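Local coordinates for protein D-alanyl-D-alanine carboxypeptidase (Streptococcus pneumoniae R6, PDB 1XP4) that probably removes the C-terminal D-alanine from cell wall peptide precursors, as a serine-type D-Ala-D-Ala carboxypeptidase active in peptidoglycan synthesis, at residues A[72-76]-A[105-109]; A[171-175]-A[359-363]; A[277-283]-A[313-319]; A[343-349]-A[367-373]. All blocks are in the same frame, centred on the assembly; numbering follows the deposited sequence.

Contact 1 of 4, residues A[72-76]-A[105-109]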
# COMPACT_ATOMS: atom_id res chain seq x y z
N PRO A 72 -0.38 -16.14 -22.03
CA PRO A 72 -1.44 -15.61 -21.16
C PRO A 72 -2.81 -16.03 -21.64
O PRO A 72 -3.72 -16.25 -20.85
CB PRO A 72 -1.24 -14.10 -21.25
CG PRO A 72 0.20 -13.96 -21.62
CD PRO A 72 0.37 -15.04 -22.64
N TYR A 73 -2.97 -16.13 -22.95
CA TYR A 73 -4.26 -16.49 -23.51
C TYR A 73 -4.67 -17.92 -23.19
O TYR A 73 -5.81 -18.17 -22.79
CB TYR A 73 -4.25 -16.26 -25.01
CG TYR A 73 -5.49 -16.77 -25.71
CD1 TYR A 73 -6.76 -16.28 -25.37
CD2 TYR A 73 -5.40 -17.76 -26.68
CE1 TYR A 73 -7.90 -16.77 -25.99
CE2 TYR A 73 -6.53 -18.26 -27.31
CZ TYR A 73 -7.78 -17.77 -26.96
OH TYR A 73 -8.89 -18.29 -27.58
N GLN A 74 -3.75 -18.86 -23.37
CA GLN A 74 -4.06 -20.26 -23.09
C GLN A 74 -4.30 -20.48 -21.62
O GLN A 74 -5.14 -21.28 -21.22
CB GLN A 74 -2.91 -21.16 -23.54
CG GLN A 74 -2.90 -21.49 -25.02
CD GLN A 74 -1.49 -21.59 -25.57
OE1 GLN A 74 -0.54 -21.86 -24.82
NE2 GLN A 74 -1.34 -21.37 -26.88
N LEU A 75 -3.55 -19.76 -20.80
CA LEU A 75 -3.67 -19.89 -19.36
C LEU A 75 -5.10 -19.70 -18.88
O LEU A 75 -5.44 -20.02 -17.74
CB LEU A 75 -2.75 -18.88 -18.67
CG LEU A 75 -2.64 -18.94 -17.15
CD1 LEU A 75 -2.15 -20.31 -16.74
CD2 LEU A 75 -1.68 -17.87 -16.68
N THR A 76 -5.96 -19.20 -19.75
CA THR A 76 -7.33 -18.95 -19.34
C THR A 76 -8.37 -19.97 -19.76
O THR A 76 -9.48 -19.97 -19.22
CB THR A 76 -7.79 -17.58 -19.82
OG1 THR A 76 -7.99 -17.61 -21.24
CG2 THR A 76 -6.74 -16.55 -19.49
N ALA A 105 -7.35 -11.42 -12.20
CA ALA A 105 -7.11 -12.14 -13.46
C ALA A 105 -5.61 -12.20 -13.74
O ALA A 105 -4.95 -11.17 -13.91
CB ALA A 105 -7.82 -11.43 -14.60
N ASN A 106 -5.06 -13.41 -13.80
CA ASN A 106 -3.62 -13.58 -14.05
C ASN A 106 -3.19 -13.20 -15.46
O ASN A 106 -2.10 -12.66 -15.66
CB ASN A 106 -3.19 -15.01 -13.72
CG ASN A 106 -3.38 -15.36 -12.26
OD1 ASN A 106 -2.82 -14.70 -11.38
ND2 ASN A 106 -4.16 -16.40 -11.99
N SER A 107 -4.02 -13.49 -16.45
CA SER A 107 -3.68 -13.14 -17.82
C SER A 107 -3.67 -11.63 -17.98
O SER A 107 -3.01 -11.09 -18.87
CB SER A 107 -4.64 -13.78 -18.80
OG SER A 107 -4.34 -15.16 -18.90
N ALA A 108 -4.41 -10.94 -17.12
CA ALA A 108 -4.42 -9.48 -17.15
C ALA A 108 -3.03 -9.02 -16.69
O ALA A 108 -2.39 -8.18 -17.32
CB ALA A 108 -5.49 -8.94 -16.21
N ALA A 109 -2.56 -9.59 -15.58
CA ALA A 109 -1.25 -9.25 -15.04
C ALA A 109 -0.14 -9.54 -16.04
O ALA A 109 0.65 -8.65 -16.38
CB ALA A 109 -0.99 -10.03 -13.75
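Ser107 faces Pro72, with Leu75 beside it, where the first turn of helix 106-117 meets helix 70-74. The segment 105-109 directly follows Ser104, a predicted active-site serine. Together Ser104, Ala105 and Asn106 fit the SxN motif of penicillin-binding proteins and serine beta-lactamases. Ala105 is the N-cap residue of the helix, and its carbonyl oxygen receives weak bonds from the amides of Ala108 and Ala109.

One polar bond crosses the contact. Ser107 OG donates to Pro72 O, the backbone carbonyl of Pro72. The position of OG is less sure than that of its neighbours, and the modelled length of 2.3 Å is doubtful. The OG lies anti to its own carbonyl carbon (chi1 -74°), which turns it toward helix 70-74.

The apolar part is small and buried. Leu75 reaches across with its CD2, which lies 4.4 Å from Asn106 CB. Pro72 and Leu75 also pack on Ile110, about one turn farther along helix 106-117. Through these two side chains helix 70-74 lies against the start of the longer helix.

Asn106 touches Leu75 through CB, while its amide end points into the predicted active site. There OD1 accepts a hydrogen bond from Lys44 NZ, and Lys44 is the predicted proton acceptor. Ser107 N is held by Asn83 OD1.

Within 72-76 the chain is tied by Thr76, whose OG1 donates to Tyr73 O at 2.7 Å, tilted 19° from the carbonyl plane.

Contact 2 of 4, residues A[171-175]-A[359-363]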
# COMPACT_ATOMS: atom_id res chain seq x y z
N TYR A 171 5.62 -7.50 6.72
CA TYR A 171 6.32 -6.21 6.85
C TYR A 171 6.60 -5.69 5.44
O TYR A 171 6.27 -4.55 5.10
CB TYR A 171 7.64 -6.42 7.59
CG TYR A 171 8.46 -5.18 7.82
CD1 TYR A 171 8.26 -4.38 8.95
CD2 TYR A 171 9.49 -4.82 6.94
CE1 TYR A 171 9.06 -3.27 9.20
CE2 TYR A 171 10.30 -3.71 7.19
CZ TYR A 171 10.07 -2.94 8.32
OH TYR A 171 10.87 -1.85 8.59
N ASP A 172 7.22 -6.54 4.63
CA ASP A 172 7.54 -6.19 3.25
C ASP A 172 6.28 -5.77 2.50
O ASP A 172 6.27 -4.75 1.81
CB ASP A 172 8.19 -7.38 2.53
CG ASP A 172 9.58 -7.67 3.04
OD1 ASP A 172 10.30 -6.71 3.37
OD2 ASP A 172 9.97 -8.86 3.09
N VAL A 173 5.21 -6.56 2.64
CA VAL A 173 3.96 -6.25 1.97
C VAL A 173 3.44 -4.88 2.38
O VAL A 173 3.00 -4.10 1.53
CB VAL A 173 2.89 -7.30 2.27
CG1 VAL A 173 1.61 -6.96 1.55
CG2 VAL A 173 3.37 -8.67 1.82
N ALA A 174 3.50 -4.58 3.67
CA ALA A 174 3.05 -3.30 4.19
C ALA A 174 3.77 -2.18 3.43
O ALA A 174 3.14 -1.23 2.96
CB ALA A 174 3.37 -3.19 5.67
N ILE A 175 5.08 -2.31 3.31
CA ILE A 175 5.88 -1.32 2.60
C ILE A 175 5.33 -1.16 1.18
O ILE A 175 5.01 -0.05 0.74
CB ILE A 175 7.37 -1.73 2.59
CG1 ILE A 175 7.94 -1.58 4.02
CG2 ILE A 175 8.15 -0.91 1.57
CD1 ILE A 175 9.40 -2.06 4.22
N GLN A 359 9.08 -3.12 15.07
CA GLN A 359 10.27 -2.36 14.69
C GLN A 359 9.90 -0.87 14.70
O GLN A 359 10.68 -0.02 14.28
CB GLN A 359 10.76 -2.77 13.30
CG GLN A 359 10.81 -4.27 13.12
CD GLN A 359 11.58 -4.69 11.90
OE1 GLN A 359 12.81 -4.61 11.88
NE2 GLN A 359 10.87 -5.12 10.86
N GLY A 360 8.69 -0.59 15.19
CA GLY A 360 8.21 0.78 15.28
C GLY A 360 7.58 1.30 14.01
O GLY A 360 6.37 1.53 13.94
N TYR A 361 8.41 1.49 12.99
CA TYR A 361 7.97 2.01 11.70
C TYR A 361 8.50 1.16 10.54
O TYR A 361 9.56 0.55 10.65
CB TYR A 361 8.46 3.45 11.53
CG TYR A 361 7.77 4.45 12.43
CD1 TYR A 361 7.99 4.46 13.80
CD2 TYR A 361 6.87 5.37 11.90
CE1 TYR A 361 7.32 5.36 14.63
CE2 TYR A 361 6.19 6.27 12.70
CZ TYR A 361 6.42 6.26 14.07
OH TYR A 361 5.72 7.14 14.87
N ILE A 362 7.75 1.12 9.44
CA ILE A 362 8.17 0.37 8.26
C ILE A 362 9.01 1.27 7.36
O ILE A 362 9.27 0.96 6.20
CB ILE A 362 6.97 -0.16 7.44
CG1 ILE A 362 6.08 1.00 6.99
CG2 ILE A 362 6.19 -1.18 8.25
CD1 ILE A 362 5.10 0.63 5.89
N THR A 363 9.42 2.41 7.91
CA THR A 363 10.24 3.38 7.19
C THR A 363 11.29 3.91 8.17
O THR A 363 11.02 4.00 9.36
CB THR A 363 9.36 4.54 6.65
OG1 THR A 363 10.19 5.51 6.00
CG2 THR A 363 8.61 5.21 7.78
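The Tyr171 ring has the amide of Gln359 over one face. NE2 sits 3.1 Å above the ring plane, displaced toward the rim beside CD1 and CE1. The amide and ring planes are 41° apart, so the two groups are not stacked flat. At the ring edge lies Tyr361 O, 3.4 Å from Tyr171 OH. Ile362 comes in obliquely, with CG2 3.7 Å from Tyr171 CE1. The ring extends from the helix with CG anti to the backbone N (chi1 -179°), and this carries it out to the loop.

Ile362 is the apolar centre. Its CB packs 3.8 Å from Ile175 CG1, and the two side chains run past each other in opposite directions. Its CG1 branch ends at CD1, 4.2 Å from Ala174 CB. Most of the contact is packing.

Helix 170-183 of the carboxypeptidase region thus meets the loop between strands 345-350 and 368-373 of the C-terminal region. Ile27 of strand 26-31 touches both Tyr171 and Ile362. Ile18 of strand 17-21 packs on Tyr171 and Ala174. The loop runs beside strand 26-31, the edge of the five-stranded sheet, with a backbone bond between Gly360 and Ile27, while helix 170-183 packs on the same sheet.

Contact 3 of 4, residues A[277-283]-A[313-319]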
# COMPACT_ATOMS: atom_id res chain seq x y z
N THR A 277 -7.69 0.88 20.51
CA THR A 277 -6.36 1.04 21.12
C THR A 277 -5.60 2.32 20.77
O THR A 277 -4.80 2.81 21.57
CB THR A 277 -5.44 -0.12 20.73
OG1 THR A 277 -6.08 -1.37 21.01
CG2 THR A 277 -4.11 -0.02 21.48
N PHE A 278 -5.82 2.84 19.57
CA PHE A 278 -5.14 4.04 19.10
C PHE A 278 -6.13 5.06 18.58
O PHE A 278 -7.21 4.71 18.12
CB PHE A 278 -4.19 3.70 17.97
CG PHE A 278 -3.12 2.73 18.35
CD1 PHE A 278 -2.03 3.15 19.10
CD2 PHE A 278 -3.19 1.41 17.93
CE1 PHE A 278 -1.02 2.26 19.43
CE2 PHE A 278 -2.18 0.51 18.26
CZ PHE A 278 -1.10 0.93 19.01
N THR A 279 -5.73 6.32 18.63
CA THR A 279 -6.58 7.40 18.17
C THR A 279 -5.71 8.54 17.64
O THR A 279 -4.51 8.56 17.87
CB THR A 279 -7.44 7.93 19.32
OG1 THR A 279 -8.13 9.11 18.91
CG2 THR A 279 -6.58 8.26 20.53
N LEU A 280 -6.32 9.47 16.92
CA LEU A 280 -5.59 10.62 16.39
C LEU A 280 -5.94 11.85 17.21
O LEU A 280 -7.05 12.37 17.10
CB LEU A 280 -5.98 10.89 14.93
CG LEU A 280 -5.58 9.92 13.82
CD1 LEU A 280 -6.11 10.45 12.50
CD2 LEU A 280 -4.05 9.76 13.76
N ARG A 281 -5.01 12.31 18.05
CA ARG A 281 -5.25 13.49 18.85
C ARG A 281 -4.65 14.67 18.09
O ARG A 281 -3.51 14.61 17.66
CB ARG A 281 -4.59 13.36 20.23
CG ARG A 281 -5.00 14.48 21.19
CD ARG A 281 -4.40 14.32 22.59
NE ARG A 281 -4.88 15.38 23.48
CZ ARG A 281 -4.47 15.55 24.74
NH1 ARG A 281 -3.57 14.72 25.26
NH2 ARG A 281 -4.95 16.54 25.47
N LYS A 282 -5.44 15.74 17.91
CA LYS A 282 -4.95 16.92 17.20
C LYS A 282 -4.07 17.72 18.14
O LYS A 282 -4.51 18.09 19.23
CB LYS A 282 -6.13 17.77 16.71
CG LYS A 282 -5.74 18.94 15.80
CD LYS A 282 -6.93 19.48 15.01
CE LYS A 282 -8.04 19.98 15.92
NZ LYS A 282 -9.25 20.41 15.16
N ILE A 283 -2.83 17.98 17.73
CA ILE A 283 -1.89 18.72 18.55
C ILE A 283 -1.71 20.17 18.13
O ILE A 283 -1.51 21.04 18.98
CB ILE A 283 -0.49 18.05 18.57
CG1 ILE A 283 0.06 17.95 17.15
CG2 ILE A 283 -0.58 16.70 19.25
CD1 ILE A 283 1.52 17.51 17.09
N ILE A 313 -2.63 19.28 12.19
CA ILE A 313 -1.70 18.21 12.49
C ILE A 313 -2.20 17.28 13.58
O ILE A 313 -2.59 17.72 14.66
CB ILE A 313 -0.33 18.79 12.90
CG1 ILE A 313 0.23 19.64 11.74
CG2 ILE A 313 0.65 17.67 13.25
CD1 ILE A 313 1.58 20.26 12.01
N TYR A 314 -2.20 15.98 13.27
CA TYR A 314 -2.63 14.94 14.20
C TYR A 314 -1.50 13.94 14.39
O TYR A 314 -0.60 13.83 13.55
CB TYR A 314 -3.86 14.20 13.67
CG TYR A 314 -5.13 15.02 13.59
CD1 TYR A 314 -5.33 15.94 12.56
CD2 TYR A 314 -6.14 14.86 14.53
CE1 TYR A 314 -6.51 16.68 12.47
CE2 TYR A 314 -7.32 15.60 14.45
CZ TYR A 314 -7.50 16.50 13.42
OH TYR A 314 -8.67 17.23 13.34
N LEU A 315 -1.55 13.21 15.50
CA LEU A 315 -0.56 12.19 15.82
C LEU A 315 -1.28 10.96 16.34
O LEU A 315 -2.37 11.07 16.91
CB LEU A 315 0.39 12.67 16.92
CG LEU A 315 1.21 13.94 16.72
CD1 LEU A 315 2.03 14.13 17.95
CD2 LEU A 315 2.11 13.83 15.50
N ILE A 316 -0.68 9.79 16.13
CA ILE A 316 -1.28 8.56 16.62
C ILE A 316 -0.95 8.51 18.11
O ILE A 316 0.18 8.79 18.50
CB ILE A 316 -0.67 7.32 15.95
CG1 ILE A 316 -0.71 7.47 14.44
CG2 ILE A 316 -1.46 6.08 16.35
CD1 ILE A 316 -0.24 6.23 13.73
N GLU A 317 -1.93 8.17 18.94
CA GLU A 317 -1.71 8.10 20.38
C GLU A 317 -2.46 6.90 20.96
O GLU A 317 -3.65 6.70 20.67
CB GLU A 317 -2.19 9.39 21.06
CG GLU A 317 -1.95 9.45 22.57
CD GLU A 317 -2.51 10.72 23.21
OE1 GLU A 317 -3.68 11.06 22.92
OE2 GLU A 317 -1.80 11.37 24.01
N ARG A 318 -1.77 6.10 21.76
CA ARG A 318 -2.46 5.15 22.58
C ARG A 318 -3.42 5.88 23.54
O ARG A 318 -3.26 7.04 23.90
CB ARG A 318 -1.41 4.33 23.30
CG ARG A 318 -1.55 2.84 23.04
CD ARG A 318 -0.54 2.03 23.85
NE ARG A 318 -0.55 0.64 23.41
CZ ARG A 318 0.42 0.29 22.56
NH1 ARG A 318 1.31 1.16 22.18
NH2 ARG A 318 0.49 -0.96 22.12
N VAL A 319 -4.55 5.23 23.85
CA VAL A 319 -5.52 5.89 24.73
C VAL A 319 -5.39 5.42 26.18
O VAL A 319 -5.45 4.25 26.48
CB VAL A 319 -6.95 5.55 24.25
CG1 VAL A 319 -7.02 5.32 22.74
CG2 VAL A 319 -7.53 4.34 24.95
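Ile283 and Leu315 meet at their CD1 atoms, 3.5 Å apart, with the side chains nearly at right angles. Ile313 CG2 adds to this group at 3.9 Å from Ile283 CD1. On the sheet face of Phe278, Leu280 and Ile316, a second apolar row forms. There Ile316 touches Phe278 CB through CG2 and Leu280 CD2 through CG1.

Farther out, Lys282 lays its CB over the Tyr314 ring in a CH-pi contact, 3.8 Å from the ring centroid. At the other end Arg318 runs alongside Phe278, pointing the same way. Phe278 CZ lies over one face of its guanidinium, with the two planes 65° apart. The charged end of Arg318 also forms a salt bridge with Asp355.

Antiparallel backbone bonds hold the strands together, paired between Thr279 and Glu317 and between Arg281 and Leu315. Glu317 N donates to Thr279 O at 2.8 Å. Val319 N to Thr277 O is weak.

On the face of Thr279 and Arg281, Glu317 OE2 lies in the guanidinium plane of Arg281, at its edge, in a long salt bridge of 4.0 Å from NH1. The antiparallel two-stranded pair is therefore held mainly by backbone bonds and packing, with charge pairing probably secondary.

Contact 4 of 4, residues A[343-349]-A[367-373]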
# COMPACT_ATOMS: atom_id res chain seq x y z
N GLY A 343 4.13 31.35 3.53
CA GLY A 343 3.70 30.05 3.05
C GLY A 343 4.85 29.10 2.82
O GLY A 343 4.70 27.88 2.89
N THR A 344 6.02 29.66 2.52
CA THR A 344 7.20 28.85 2.28
C THR A 344 7.51 28.02 3.52
O THR A 344 7.31 28.48 4.66
CB THR A 344 8.41 29.75 1.91
OG1 THR A 344 8.81 30.53 3.04
CG2 THR A 344 8.04 30.70 0.76
N VAL A 345 7.98 26.80 3.30
CA VAL A 345 8.33 25.89 4.39
C VAL A 345 9.50 26.50 5.16
O VAL A 345 10.49 26.92 4.56
CB VAL A 345 8.73 24.52 3.84
CG1 VAL A 345 8.93 23.53 4.97
CG2 VAL A 345 7.66 24.02 2.88
N VAL A 346 9.41 26.54 6.48
CA VAL A 346 10.49 27.13 7.27
C VAL A 346 11.03 26.24 8.38
O VAL A 346 12.02 26.57 9.04
CB VAL A 346 10.04 28.48 7.86
CG1 VAL A 346 11.23 29.22 8.41
CG2 VAL A 346 9.37 29.31 6.79
N GLY A 347 10.38 25.10 8.59
CA GLY A 347 10.83 24.20 9.63
C GLY A 347 9.98 22.95 9.65
O GLY A 347 9.10 22.79 8.80
N HIS A 348 10.24 22.06 10.60
CA HIS A 348 9.48 20.83 10.71
C HIS A 348 9.17 20.44 12.14
O HIS A 348 9.99 20.63 13.04
CB HIS A 348 10.23 19.69 10.01
CG HIS A 348 10.23 19.79 8.52
ND1 HIS A 348 11.11 20.58 7.82
CD2 HIS A 348 9.42 19.22 7.59
CE1 HIS A 348 10.84 20.50 6.52
NE2 HIS A 348 9.82 19.68 6.36
N LEU A 349 7.97 19.91 12.35
CA LEU A 349 7.53 19.44 13.66
C LEU A 349 7.69 17.93 13.60
O LEU A 349 6.99 17.27 12.85
CB LEU A 349 6.05 19.77 13.89
CG LEU A 349 5.63 20.85 14.88
CD1 LEU A 349 4.10 20.90 14.93
CD2 LEU A 349 6.18 20.53 16.26
N PRO A 367 7.79 10.52 11.63
CA PRO A 367 6.94 11.65 11.24
C PRO A 367 7.39 13.07 11.58
O PRO A 367 7.68 13.41 12.73
CB PRO A 367 5.60 11.31 11.88
CG PRO A 367 5.99 10.51 13.08
CD PRO A 367 7.06 9.60 12.52
N SER A 368 7.45 13.89 10.53
CA SER A 368 7.83 15.28 10.65
C SER A 368 6.84 16.02 9.75
O SER A 368 6.63 15.63 8.60
CB SER A 368 9.26 15.52 10.17
OG SER A 368 9.34 15.56 8.75
N PHE A 369 6.23 17.06 10.28
CA PHE A 369 5.25 17.83 9.53
C PHE A 369 5.80 19.23 9.26
O PHE A 369 6.35 19.88 10.15
CB PHE A 369 3.95 17.89 10.32
CG PHE A 369 3.57 16.57 10.94
CD1 PHE A 369 4.08 16.19 12.18
CD2 PHE A 369 2.74 15.68 10.26
CE1 PHE A 369 3.76 14.95 12.73
CE2 PHE A 369 2.42 14.44 10.81
CZ PHE A 369 2.93 14.07 12.05
N GLU A 370 5.65 19.69 8.02
CA GLU A 370 6.15 21.01 7.64
C GLU A 370 5.43 22.17 8.30
O GLU A 370 4.21 22.19 8.43
CB GLU A 370 6.12 21.16 6.12
CG GLU A 370 6.97 20.14 5.40
CD GLU A 370 7.06 20.38 3.91
OE1 GLU A 370 6.00 20.47 3.25
OE2 GLU A 370 8.20 20.46 3.39
N MSE A 371 6.23 23.14 8.74
CA MSE A 371 5.72 24.34 9.38
C MSE A 371 6.07 25.51 8.47
O MSE A 371 7.23 25.77 8.16
CB MSE A 371 6.35 24.51 10.76
CG MSE A 371 5.90 23.44 11.74
SE MSE A 371 4.05 23.60 12.27
CE MSE A 371 4.26 24.96 13.61
N VAL A 372 5.02 26.20 8.06
CA VAL A 372 5.11 27.31 7.13
C VAL A 372 5.27 28.70 7.74
O VAL A 372 4.90 28.94 8.89
CB VAL A 372 3.85 27.26 6.23
CG1 VAL A 372 3.61 28.58 5.58
CG2 VAL A 372 4.01 26.17 5.21
N ALA A 373 5.83 29.61 6.95
CA ALA A 373 6.03 31.00 7.36
C ALA A 373 4.69 31.71 7.16
O ALA A 373 4.12 31.64 6.07
CB ALA A 373 7.09 31.65 6.50
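Met371 O, a carbonyl of a selenomethionine, is gripped by two amides of the facing strand. Val346 N donates to it at 2.9 Å, in the carbonyl plane. Gly347 N gives Met371 O a second, weak bond of 3.2 Å. Two residues thus face one, which shifts the register by one place. In return Met371 N donates to Gly347 O at 2.9 Å, from 44° out of the carbonyl plane.

Backbone bonds continue on both sides of the bulge. Leu349 and Phe369 exchange a pair of 2.7 Å bonds between N and O. Toward the other end, Ala373 N donates to Thr344 O, while Ala373 O accepts from Gly343 N.

On one face of the sheet His348 and Glu370 lie side by side and point the same way. His348 CG is anti to its carbonyl carbon (chi1 -72°), which lays the imidazole along the Glu370 chain, ring and carboxylate planes 39° apart. His348 NE2 gives a weak bond to Glu370 OE2 at 3.5 Å. The methyls of Val345 also lie near this carboxylate.

On the other face Leu349 CD1 packs 3.8 Å from Met371 SE. Leu349 and Phe369 also touch Ile313, and Phe369 touches Leu315, both of strand 313-318.

The two residues opposite Met371 make this a classic beta bulge within an antiparallel sheet of the C-terminal domain, where strand 368-373 lies between 345-350 and 307-308.

The contacts follow the length of the protein. Contact 1 lies beside the predicted active site, and its centre is about 45 Å from that of contact 3 and about 48 Å from that of contact 4. Along the chain, the segments of contact 2 enclose contact 3 and cross those of contact 4. Contact 3 is a two-stranded sheet and contact 4 part of a three-stranded one, both in the C-terminal region. Their centres are about 20 Å apart, and the sheets pack together through Phe369 on Ile313 and Leu315. Tyr361 of contact 2 touches Pro367 of contact 4. Contact 2 thus ties the C-terminal region to the catalytic one, while contact 1 stands apart at the catalytic end.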